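Long-range contacts in telomerase reverse transcriptase (PDB 4LMO), which elongates telomeres as the catalytic subunit of telomerase, copying a template within the enzyme's RNA, and is represented here by its RNA-binding domain: residues Leu65-Phe70 against Leu181-Thr186; Val73-Gln78 against Pro135-Gly140; Ser141-Leu146 against Val175-Trp180; Leu164-Leu169 against Phe204-Leu209. All blocks are in the same frame, centred on the assembly; numbering follows the deposited sequence.

Contact 1. Residues Leu65-Phe70 against Leu181-Thr186; sequences LPRRFF and LKISKT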
# COMPACT_ATOMS: atom_id res chain seq x y z
N LEU A 65 -2.67 14.97 -19.90
CA LEU A 65 -3.43 15.16 -18.67
C LEU A 65 -4.26 16.45 -18.72
O LEU A 65 -3.73 17.50 -19.07
CB LEU A 65 -2.49 15.21 -17.46
CG LEU A 65 -1.86 13.92 -16.93
CD1 LEU A 65 -0.78 14.25 -15.91
CD2 LEU A 65 -2.90 12.99 -16.34
N PRO A 66 -5.56 16.36 -18.39
CA PRO A 66 -6.39 17.55 -18.21
C PRO A 66 -5.78 18.49 -17.17
O PRO A 66 -4.99 18.05 -16.32
CB PRO A 66 -7.71 16.99 -17.69
CG PRO A 66 -7.76 15.60 -18.22
CD PRO A 66 -6.34 15.12 -18.20
N ARG A 67 -6.13 19.77 -17.23
CA ARG A 67 -5.53 20.78 -16.35
C ARG A 67 -5.67 20.44 -14.87
O ARG A 67 -4.73 20.62 -14.10
CB ARG A 67 -6.11 22.18 -16.64
CG ARG A 67 -5.20 23.31 -16.19
CD ARG A 67 -5.88 24.67 -16.29
NE ARG A 67 -5.16 25.68 -15.52
CZ ARG A 67 -5.46 26.03 -14.27
NH1 ARG A 67 -6.47 25.47 -13.62
NH2 ARG A 67 -4.73 26.96 -13.66
N ARG A 68 -6.85 19.92 -14.49
CA ARG A 68 -7.14 19.51 -13.12
C ARG A 68 -6.12 18.49 -12.61
O ARG A 68 -5.58 18.63 -11.51
CB ARG A 68 -8.56 18.94 -13.02
CG ARG A 68 -9.15 18.93 -11.62
CD ARG A 68 -10.38 18.05 -11.52
NE ARG A 68 -11.55 18.59 -12.22
CZ ARG A 68 -12.51 19.31 -11.64
NH1 ARG A 68 -12.47 19.60 -10.34
NH2 ARG A 68 -13.52 19.76 -12.38
N PHE A 69 -5.86 17.47 -13.42
CA PHE A 69 -4.95 16.39 -13.06
C PHE A 69 -3.49 16.74 -13.31
O PHE A 69 -2.60 16.21 -12.64
CB PHE A 69 -5.35 15.09 -13.77
CG PHE A 69 -6.67 14.53 -13.32
CD1 PHE A 69 -7.86 14.94 -13.93
CD2 PHE A 69 -6.74 13.61 -12.28
CE1 PHE A 69 -9.08 14.44 -13.51
CE2 PHE A 69 -7.96 13.10 -11.86
CZ PHE A 69 -9.14 13.52 -12.48
N PHE A 70 -3.25 17.65 -14.25
CA PHE A 70 -1.90 18.15 -14.51
C PHE A 70 -1.34 18.91 -13.30
O PHE A 70 -0.15 18.82 -13.00
CB PHE A 70 -1.86 19.05 -15.76
CG PHE A 70 -0.50 19.62 -16.05
CD1 PHE A 70 -0.21 20.96 -15.80
CD2 PHE A 70 0.52 18.80 -16.55
CE1 PHE A 70 1.05 21.48 -16.06
CE2 PHE A 70 1.78 19.31 -16.81
CZ PHE A 70 2.04 20.65 -16.57
N LEU A 181 -8.23 18.87 -5.51
CA LEU A 181 -9.29 18.34 -6.36
C LEU A 181 -9.87 19.42 -7.27
O LEU A 181 -10.52 19.11 -8.27
CB LEU A 181 -10.42 17.76 -5.51
CG LEU A 181 -10.19 16.55 -4.59
CD1 LEU A 181 -11.40 16.33 -3.71
CD2 LEU A 181 -9.89 15.30 -5.40
N LYS A 182 -9.64 20.68 -6.90
CA LYS A 182 -10.35 21.81 -7.48
C LYS A 182 -9.62 22.48 -8.65
O LYS A 182 -8.39 22.49 -8.71
CB LYS A 182 -10.63 22.86 -6.40
CG LYS A 182 -11.25 22.32 -5.13
CD LYS A 182 -11.26 23.38 -4.04
CE LYS A 182 -11.84 22.82 -2.75
NZ LYS A 182 -11.54 23.69 -1.58
N ILE A 183 -10.40 23.06 -9.56
CA ILE A 183 -9.88 23.95 -10.60
C ILE A 183 -10.27 25.40 -10.35
O ILE A 183 -9.83 26.30 -11.07
CB ILE A 183 -10.32 23.53 -12.03
CG1 ILE A 183 -11.75 22.97 -12.03
CG2 ILE A 183 -9.34 22.53 -12.62
CD1 ILE A 183 -12.84 24.00 -12.25
N SER A 184 -11.10 25.62 -9.33
CA SER A 184 -11.62 26.95 -9.03
C SER A 184 -12.08 27.06 -7.58
O SER A 184 -12.73 26.15 -7.06
CB SER A 184 -12.79 27.29 -9.97
OG SER A 184 -13.15 28.65 -9.87
N LYS A 185 -11.74 28.17 -6.94
CA LYS A 185 -12.24 28.47 -5.60
C LYS A 185 -13.26 29.62 -5.62
O LYS A 185 -13.84 29.96 -4.58
CB LYS A 185 -11.09 28.80 -4.64
CG LYS A 185 -10.71 27.64 -3.73
CD LYS A 185 -9.65 28.06 -2.72
CE LYS A 185 -9.70 27.21 -1.47
NZ LYS A 185 -10.83 27.58 -0.58
N THR A 186 -13.48 30.19 -6.80
CA THR A 186 -14.39 31.34 -6.94
C THR A 186 -15.79 30.95 -7.42
O THR A 186 -15.94 30.19 -8.39
CB THR A 186 -13.77 32.47 -7.80
OG1 THR A 186 -14.60 33.63 -7.73
CG2 THR A 186 -13.59 32.04 -9.26
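The short helix 67-70, with Pro66 at its N-cap position, comes closest to the irregular segment Leu181-Thr186 where the CA atoms of Arg68 and Ile183 lie 5.8 Å apart. Arg68 carries the contact. Its CG stands anti to the backbone N (chi1 -160°), and a bend at chi3 (-70°) turns the guanidinium toward the carbonyl of Leu181. NH1 donates to Leu181 O at 2.9 Å with an N-H...O angle of 159°; the oxygen lies in the guanidinium plane and the donor in the carbonyl plane, so the bond is well directed from both ends. The aliphatic part follows the same oxygen, with CD 3.4 Å from Leu181 O. Ile183 crosses Arg68 obliquely and meets it with both branches. Its CG1, in the crowded position between backbone N and carbonyl carbon, sits over one guanidinium face, 3.7 Å from Arg68 NH2, while CG2 packs 3.7 Å from Arg68 CB. Arg67 adds a lighter touch, NH1 to Ile183 CG2 at 4.2 Å. A salt bridge joins Arg68 NH1 to Glu193 of helix 191-220, so NH1 is held by two partners, which probably limits rotation of the guanidinium. An alanine at Arg68 would lose the bond to Leu181 O and the bridge to Glu193, and would probably loosen the loop against helix 67-70. Both segments belong to regions that, by similarity, interact with the RNA template, so this arginine-to-carbonyl link joins two parts of the probable RNA-binding surface of the telomerase RNA-binding domain.

Contact 2. Residues Val73-Gln78 against Pro135-Gly140; sequences VPLFSQ and PQELWG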
# COMPACT_ATOMS: atom_id res chain seq x y z
N VAL A 73 0.42 16.81 -10.50
CA VAL A 73 1.73 16.21 -10.78
C VAL A 73 2.79 16.45 -9.69
O VAL A 73 3.40 15.49 -9.22
CB VAL A 73 2.28 16.60 -12.19
CG1 VAL A 73 3.72 16.15 -12.37
CG2 VAL A 73 1.41 16.01 -13.29
N PRO A 74 2.98 17.72 -9.26
CA PRO A 74 3.99 18.01 -8.24
C PRO A 74 3.76 17.27 -6.92
O PRO A 74 4.72 16.82 -6.30
CB PRO A 74 3.85 19.53 -8.02
CG PRO A 74 3.31 20.03 -9.32
CD PRO A 74 2.36 18.97 -9.77
N LEU A 75 2.50 17.14 -6.52
CA LEU A 75 2.14 16.46 -5.28
C LEU A 75 2.40 14.97 -5.33
O LEU A 75 2.85 14.37 -4.35
CB LEU A 75 0.67 16.71 -4.93
CG LEU A 75 0.36 17.97 -4.12
CD1 LEU A 75 -1.14 18.08 -3.88
CD2 LEU A 75 1.13 17.94 -2.81
N PHE A 76 2.09 14.36 -6.47
CA PHE A 76 2.28 12.93 -6.64
C PHE A 76 3.74 12.59 -6.93
O PHE A 76 4.20 11.49 -6.59
CB PHE A 76 1.33 12.38 -7.72
CG PHE A 76 -0.08 12.21 -7.24
CD1 PHE A 76 -0.52 10.99 -6.72
CD2 PHE A 76 -0.99 13.27 -7.29
CE1 PHE A 76 -1.82 10.83 -6.27
CE2 PHE A 76 -2.29 13.11 -6.84
CZ PHE A 76 -2.71 11.89 -6.34
N SER A 77 4.47 13.53 -7.53
CA SER A 77 5.92 13.43 -7.66
C SER A 77 6.56 13.44 -6.28
O SER A 77 7.48 12.68 -6.01
CB SER A 77 6.47 14.59 -8.49
OG SER A 77 5.91 14.60 -9.79
N GLN A 78 6.04 14.31 -5.41
CA GLN A 78 6.46 14.40 -4.02
C GLN A 78 6.23 13.09 -3.28
O GLN A 78 7.11 12.60 -2.56
CB GLN A 78 5.72 15.55 -3.32
CG GLN A 78 6.25 15.91 -1.94
CD GLN A 78 5.34 16.86 -1.18
OE1 GLN A 78 5.36 16.90 0.05
NE2 GLN A 78 4.54 17.63 -1.92
N PRO A 135 1.93 13.09 1.15
CA PRO A 135 2.02 14.52 1.45
C PRO A 135 0.75 15.01 2.14
O PRO A 135 -0.36 14.65 1.74
CB PRO A 135 2.16 15.17 0.07
CG PRO A 135 2.72 14.09 -0.80
CD PRO A 135 2.09 12.82 -0.30
N GLN A 136 0.93 15.82 3.19
CA GLN A 136 -0.17 16.26 4.05
C GLN A 136 -1.30 16.98 3.31
O GLN A 136 -2.47 16.81 3.65
CB GLN A 136 0.37 17.11 5.22
CG GLN A 136 -0.67 17.84 6.07
CD GLN A 136 -1.67 16.92 6.76
OE1 GLN A 136 -1.36 15.77 7.10
NE2 GLN A 136 -2.88 17.42 6.97
N GLU A 137 -0.95 17.77 2.30
CA GLU A 137 -1.95 18.53 1.54
C GLU A 137 -2.94 17.64 0.77
O GLU A 137 -4.04 18.09 0.43
CB GLU A 137 -1.32 19.59 0.63
CG GLU A 137 -0.04 19.17 -0.09
CD GLU A 137 1.22 19.61 0.63
OE1 GLU A 137 1.85 20.59 0.18
OE2 GLU A 137 1.59 18.98 1.65
N LEU A 138 -2.55 16.39 0.52
CA LEU A 138 -3.43 15.42 -0.15
C LEU A 138 -4.58 14.95 0.74
O LEU A 138 -5.65 14.61 0.24
CB LEU A 138 -2.63 14.21 -0.66
CG LEU A 138 -1.90 14.33 -2.00
CD1 LEU A 138 -1.14 13.04 -2.29
CD2 LEU A 138 -2.85 14.64 -3.14
N TRP A 139 -4.35 14.94 2.06
CA TRP A 139 -5.39 14.60 3.03
C TRP A 139 -6.49 15.63 3.05
O TRP A 139 -7.64 15.30 3.30
CB TRP A 139 -4.80 14.45 4.43
CG TRP A 139 -3.87 13.27 4.59
CD1 TRP A 139 -2.51 13.30 4.89
CD2 TRP A 139 -4.20 11.84 4.47
NE1 TRP A 139 -2.00 12.03 4.95
CE2 TRP A 139 -2.96 11.11 4.71
CE3 TRP A 139 -5.36 11.13 4.19
CZ2 TRP A 139 -2.90 9.72 4.67
CZ3 TRP A 139 -5.29 9.73 4.15
CH2 TRP A 139 -4.09 9.04 4.39
N GLY A 140 -6.13 16.88 2.78
CA GLY A 140 -7.10 17.98 2.78
C GLY A 140 -7.19 18.68 4.12
O GLY A 140 -7.19 19.91 4.18
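The Phe76 ring receives Leu138 CD1 over one face, while the other methyl of that leucine, CD2, lies 4.0 Å from Phe76 CE2; the two side chains cross at about a right angle. The second flat group, the Gln78 amide, slides past the Pro135 ring in the opposite direction: its extended chain brings OE1 to 3.6 Å from Pro135 CB, and its CD to 3.8 Å from both CB and CG of Pro135. CG of Gln78 is anti to the backbone N (chi1 -170°), which carries the amide along the proline. That ring also lies against the backbone, Pro135 CG being 3.6 Å from Leu75 O. The contact is helix-to-turn packing within the largely helical RNA-binding domain: one face of helix 73-85 rests on the weakly bonded helical turn 136-139 and on the proline that precedes it. Leu75 points toward this turn and divides its two methyls between neighbours. CD1 meets Leu138 CD2 tip to tip at 3.9 Å, whereas the side chain crosses Glu137 obliquely and brings CD2 to 3.2 Å from Glu137 CG, a tight approach. Glu137 reaches it with CG in the crowded position between backbone N and carbonyl carbon (chi1 40°), so that its aliphatic carbon faces the leucine. Farther back on helix 73-85, Val73 O accepts from both Ser77 N and Ser77 OG, the hydroxyl lying above the carbonyl plane at 2.7 Å from Val73 O. Phe76 also packs on Leu43 and Ile44 of helix 40-48, and Leu138 on Phe204 of helix 191-220.

Contact 3. Residues Ser141-Leu146 against Val175-Trp180; sequences SEHNRL and VNNCDW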
# COMPACT_ATOMS: atom_id res chain seq x y z
N SER A 141 -7.27 17.89 5.19
CA SER A 141 -7.33 18.40 6.56
C SER A 141 -6.87 17.36 7.57
O SER A 141 -6.76 16.17 7.26
CB SER A 141 -8.76 18.84 6.90
OG SER A 141 -9.66 17.75 6.85
N GLU A 142 -6.60 17.83 8.79
CA GLU A 142 -6.23 16.96 9.91
C GLU A 142 -7.40 16.05 10.28
O GLU A 142 -7.20 14.89 10.65
CB GLU A 142 -5.81 17.82 11.11
CG GLU A 142 -5.02 17.08 12.18
CD GLU A 142 -3.57 16.82 11.81
OE1 GLU A 142 -3.11 17.27 10.73
OE2 GLU A 142 -2.88 16.14 12.60
N HIS A 143 -8.61 16.58 10.15
CA HIS A 143 -9.84 15.82 10.33
C HIS A 143 -9.94 14.66 9.37
O HIS A 143 -10.30 13.55 9.77
CB HIS A 143 -11.04 16.76 10.20
CG HIS A 143 -12.36 16.05 10.02
ND1 HIS A 143 -12.93 15.89 8.81
CD2 HIS A 143 -13.22 15.46 10.94
CE1 HIS A 143 -14.10 15.24 8.95
NE2 HIS A 143 -14.27 14.97 10.26
N ASN A 144 -9.60 14.90 8.10
CA ASN A 144 -9.67 13.85 7.07
C ASN A 144 -8.61 12.75 7.22
O ASN A 144 -8.89 11.59 6.94
CB ASN A 144 -9.61 14.47 5.66
CG ASN A 144 -10.95 15.06 5.22
OD1 ASN A 144 -11.05 15.62 4.13
ND2 ASN A 144 -11.97 14.92 6.06
N ARG A 145 -7.40 13.12 7.65
CA ARG A 145 -6.35 12.13 7.87
C ARG A 145 -6.70 11.20 9.04
O ARG A 145 -6.47 9.99 8.96
CB ARG A 145 -4.99 12.81 8.12
CG ARG A 145 -3.81 11.86 7.96
CD ARG A 145 -2.54 12.38 8.60
NE ARG A 145 -2.59 12.32 10.06
CZ ARG A 145 -2.59 13.39 10.85
NH1 ARG A 145 -2.51 14.60 10.33
NH2 ARG A 145 -2.65 13.24 12.17
N LEU A 146 -7.26 11.78 10.10
CA LEU A 146 -7.61 11.02 11.30
C LEU A 146 -8.79 10.07 11.09
O LEU A 146 -8.77 8.94 11.59
CB LEU A 146 -7.87 11.96 12.49
CG LEU A 146 -6.66 12.64 13.13
CD1 LEU A 146 -7.11 13.75 14.08
CD2 LEU A 146 -5.76 11.65 13.85
N VAL A 175 -14.96 16.50 1.60
CA VAL A 175 -14.41 16.55 0.24
C VAL A 175 -13.76 17.90 -0.07
O VAL A 175 -12.67 17.95 -0.64
CB VAL A 175 -15.50 16.21 -0.81
CG1 VAL A 175 -14.95 16.34 -2.23
CG2 VAL A 175 -16.04 14.81 -0.59
N ASN A 176 -14.43 18.98 0.33
CA ASN A 176 -13.99 20.33 -0.01
C ASN A 176 -12.75 20.83 0.74
O ASN A 176 -12.19 21.87 0.38
CB ASN A 176 -15.15 21.32 0.10
CG ASN A 176 -16.20 21.12 -0.99
OD1 ASN A 176 -15.90 20.59 -2.07
ND2 ASN A 176 -17.42 21.56 -0.72
N ASN A 177 -12.32 20.09 1.76
CA ASN A 177 -11.05 20.35 2.43
C ASN A 177 -9.86 20.14 1.49
O ASN A 177 -8.80 20.75 1.67
CB ASN A 177 -10.88 19.45 3.66
CG ASN A 177 -11.77 19.88 4.83
OD1 ASN A 177 -12.47 20.88 4.76
ND2 ASN A 177 -11.73 19.10 5.90
N CYS A 178 -10.04 19.28 0.50
CA CYS A 178 -9.00 18.95 -0.45
C CYS A 178 -8.98 19.94 -1.61
O CYS A 178 -9.79 19.83 -2.54
CB CYS A 178 -9.19 17.52 -0.98
SG CYS A 178 -9.50 16.29 0.31
N ASP A 179 -8.07 20.90 -1.54
CA ASP A 179 -7.90 21.91 -2.59
C ASP A 179 -7.41 21.30 -3.90
O ASP A 179 -7.73 21.80 -4.98
CB ASP A 179 -6.91 23.00 -2.13
CG ASP A 179 -7.55 24.05 -1.23
OD1 ASP A 179 -8.64 23.82 -0.67
OD2 ASP A 179 -6.94 25.13 -1.08
N TRP A 180 -6.63 20.23 -3.79
CA TRP A 180 -5.99 19.59 -4.94
C TRP A 180 -6.96 18.96 -5.91
O TRP A 180 -6.57 18.57 -7.02
CB TRP A 180 -4.95 18.57 -4.49
CG TRP A 180 -5.53 17.36 -3.78
CD1 TRP A 180 -5.81 17.22 -2.43
CD2 TRP A 180 -5.90 16.07 -4.39
NE1 TRP A 180 -6.32 15.97 -2.16
CE2 TRP A 180 -6.39 15.23 -3.29
CE3 TRP A 180 -5.87 15.55 -5.68
CZ2 TRP A 180 -6.84 13.94 -3.50
CZ3 TRP A 180 -6.32 14.23 -5.87
CH2 TRP A 180 -6.79 13.45 -4.81
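The tight part of this contact is a single polar meeting between Ser141 and Asn177, whose CA atoms are 5.9 Å apart. Asn177 ND2 donates to Ser141 OG at 2.6 Å, a short but bent bond with an N-H...O angle of 136°, and the oxygen is tilted out of the amide plane. Asn177 CG stands anti to its carbonyl carbon, which sends the amide across to the serine. Ser141 OG takes the crowded position between its backbone N and carbonyl carbon (chi1 63°) and there also accepts from Asn144 N at 3.1 Å. Ser141 is thus the N-cap of helix 142-158, and its hydroxyl oxygen ties the helix start to the 3-10 turn 175-177, in a region that by similarity interacts with the RNA template. An alanine at Ser141 would remove the acceptor shared by Asn144 N and Asn177 ND2, and would probably weaken both the cap and the tie to the turn. Around this point the packing is looser. The Asn144 side chain crosses Asn177 obliquely, their amide planes 35° apart, with its amide end near Asn177 CB and Cys178 SG. His143 merely approaches, its ND1 4.5 Å from Asn177 ND2. On the solvent side Glu142 points away from the turn and forms a salt bridge with Arg145 of its own helix, NH2 to OE2 at 2.9 Å. Exposed Asn176 also turns away, its OD1 accepting from Arg197 of helix 191-220.

Contact 4. Residues Leu164-Leu169 against Phe204-Leu209; sequences LSVAEL and FLAWLL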
# COMPACT_ATOMS: atom_id res chain seq x y z
N LEU A 164 -14.06 -4.48 1.69
CA LEU A 164 -13.81 -3.05 1.62
C LEU A 164 -15.04 -2.32 1.09
O LEU A 164 -15.71 -2.80 0.17
CB LEU A 164 -12.62 -2.82 0.67
CG LEU A 164 -11.86 -1.49 0.57
CD1 LEU A 164 -10.46 -1.76 0.05
CD2 LEU A 164 -12.57 -0.48 -0.32
N SER A 165 -15.35 -1.17 1.68
CA SER A 165 -16.45 -0.34 1.20
C SER A 165 -16.04 1.11 1.03
O SER A 165 -15.54 1.74 1.97
CB SER A 165 -17.67 -0.44 2.12
OG SER A 165 -18.72 0.38 1.64
N VAL A 166 -16.26 1.64 -0.17
CA VAL A 166 -15.94 3.03 -0.49
C VAL A 166 -16.83 3.98 0.32
O VAL A 166 -16.36 4.99 0.84
CB VAL A 166 -16.05 3.29 -2.01
CG1 VAL A 166 -15.85 4.76 -2.35
CG2 VAL A 166 -15.04 2.44 -2.76
N ALA A 167 -18.11 3.63 0.43
CA ALA A 167 -19.09 4.41 1.19
C ALA A 167 -18.72 4.53 2.67
O ALA A 167 -18.94 5.57 3.29
CB ALA A 167 -20.48 3.81 1.04
N GLU A 168 -18.16 3.45 3.22
CA GLU A 168 -17.69 3.44 4.60
C GLU A 168 -16.38 4.19 4.73
O GLU A 168 -16.12 4.84 5.75
CB GLU A 168 -17.52 2.00 5.09
CG GLU A 168 -18.82 1.23 5.26
CD GLU A 168 -18.60 -0.26 5.49
OE1 GLU A 168 -17.44 -0.68 5.72
OE2 GLU A 168 -19.59 -1.02 5.43
N LEU A 169 -15.55 4.11 3.70
CA LEU A 169 -14.25 4.77 3.67
C LEU A 169 -14.40 6.29 3.59
O LEU A 169 -13.63 7.03 4.22
CB LEU A 169 -13.43 4.25 2.49
CG LEU A 169 -11.90 4.30 2.57
CD1 LEU A 169 -11.38 3.48 3.74
CD2 LEU A 169 -11.28 3.81 1.26
N PHE A 204 -8.84 8.02 -5.17
CA PHE A 204 -7.58 8.17 -4.43
C PHE A 204 -7.63 7.45 -3.09
O PHE A 204 -6.74 6.65 -2.78
CB PHE A 204 -7.22 9.65 -4.26
CG PHE A 204 -6.08 9.89 -3.31
CD1 PHE A 204 -4.77 9.60 -3.67
CD2 PHE A 204 -6.31 10.42 -2.04
CE1 PHE A 204 -3.72 9.82 -2.80
CE2 PHE A 204 -5.27 10.64 -1.16
CZ PHE A 204 -3.97 10.34 -1.54
N LEU A 205 -8.66 7.73 -2.29
CA LEU A 205 -8.83 7.08 -0.99
C LEU A 205 -8.95 5.56 -1.13
O LEU A 205 -8.38 4.81 -0.33
CB LEU A 205 -10.03 7.67 -0.25
CG LEU A 205 -9.79 8.73 0.84
CD1 LEU A 205 -8.72 9.75 0.47
CD2 LEU A 205 -11.08 9.44 1.23
N ALA A 206 -9.67 5.11 -2.16
CA ALA A 206 -9.83 3.68 -2.43
C ALA A 206 -8.52 3.05 -2.89
O ALA A 206 -8.21 1.92 -2.50
CB ALA A 206 -10.94 3.43 -3.44
N TRP A 207 -7.76 3.77 -3.72
CA TRP A 207 -6.42 3.33 -4.14
C TRP A 207 -5.52 3.23 -2.95
O TRP A 207 -4.72 2.29 -2.85
CB TRP A 207 -5.81 4.29 -5.15
CG TRP A 207 -4.37 3.95 -5.48
CD1 TRP A 207 -3.90 2.99 -6.37
CD2 TRP A 207 -3.15 4.55 -4.90
NE1 TRP A 207 -2.53 2.95 -6.39
CE2 TRP A 207 -2.02 3.86 -5.53
CE3 TRP A 207 -2.89 5.55 -3.96
CZ2 TRP A 207 -0.70 4.19 -5.23
CZ3 TRP A 207 -1.56 5.86 -3.66
CH2 TRP A 207 -0.49 5.19 -4.28
N LEU A 208 -5.64 4.20 -2.05
CA LEU A 208 -4.77 4.31 -0.88
C LEU A 208 -4.90 3.10 0.04
O LEU A 208 -3.92 2.66 0.65
CB LEU A 208 -5.08 5.61 -0.13
CG LEU A 208 -3.98 6.34 0.64
CD1 LEU A 208 -2.75 6.59 -0.22
CD2 LEU A 208 -4.52 7.66 1.17
N LEU A 209 -6.11 2.54 0.12
CA LEU A 209 -6.33 1.34 0.92
C LEU A 209 -5.95 0.08 0.15
O LEU A 209 -5.17 -0.75 0.64
CB LEU A 209 -7.79 1.27 1.41
CG LEU A 209 -8.12 0.21 2.47
CD1 LEU A 209 -7.22 0.33 3.70
CD2 LEU A 209 -9.58 0.28 2.89
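Apolar packing of a short helix on a long one joins helix 166-169, with Ser165 at its N-cap position, to the middle of helix 191-220 in the telomerase RNA-binding domain. Leu169 can be followed outward. Its CB points toward the long helix, CG is anti to the backbone N (chi1 -154°), and chi2 near 60° sends the two methyls to different places on that helix. CD2 rests on the backbone, 3.5 Å from Leu205 O and 4.0 Å from Ala206 CA; the side chain crosses Leu209 obliquely, with Leu169 CD1 3.8 Å from Leu209 CD2. The carbonyl oxygen under CD2 is not left to the methyl alone, since Leu205 O also accepts a hydrogen bond from Tyr148 OH of helix 142-158. Leu169 and Leu209 both lie against Tyr148 as well, so the side chains sit among three helices. At one margin of the contact Val166 brings CG2 to 4.3 Å from Ala206 CB, where the small alanine lets the backbones approach to 6.4 Å between the CA atoms of these two residues. Just before the short helix, Leu164 meets Leu209 tip to tip, its CD1 3.6 Å from Leu209 CD2.

Overall arrangement
Contact 1 lies at the surface, its centre about 26 Å from that of the chain, and depends on a charged arginine. Contacts 2, 3 and 4 are all partly buried, contact 4 nearest the centre at about 12 Å and contacts 2 and 3 farther out. Only apolar side chains meet across contact 4; contact 2 is chiefly aliphatic, contact 3 a serine-amide bond. Segments 175-180 and 181-186 run on in the chain, joining contacts 3 and 1, while the turn 136-139 of contact 2 leads into helix 142-158 of contact 3. Trp180 links these last two through NE1 to Leu138 O. Phe204, on the helix of contact 4, packs against Leu138, Phe76 and Trp180, whereas contacts 1 and 4 do not touch.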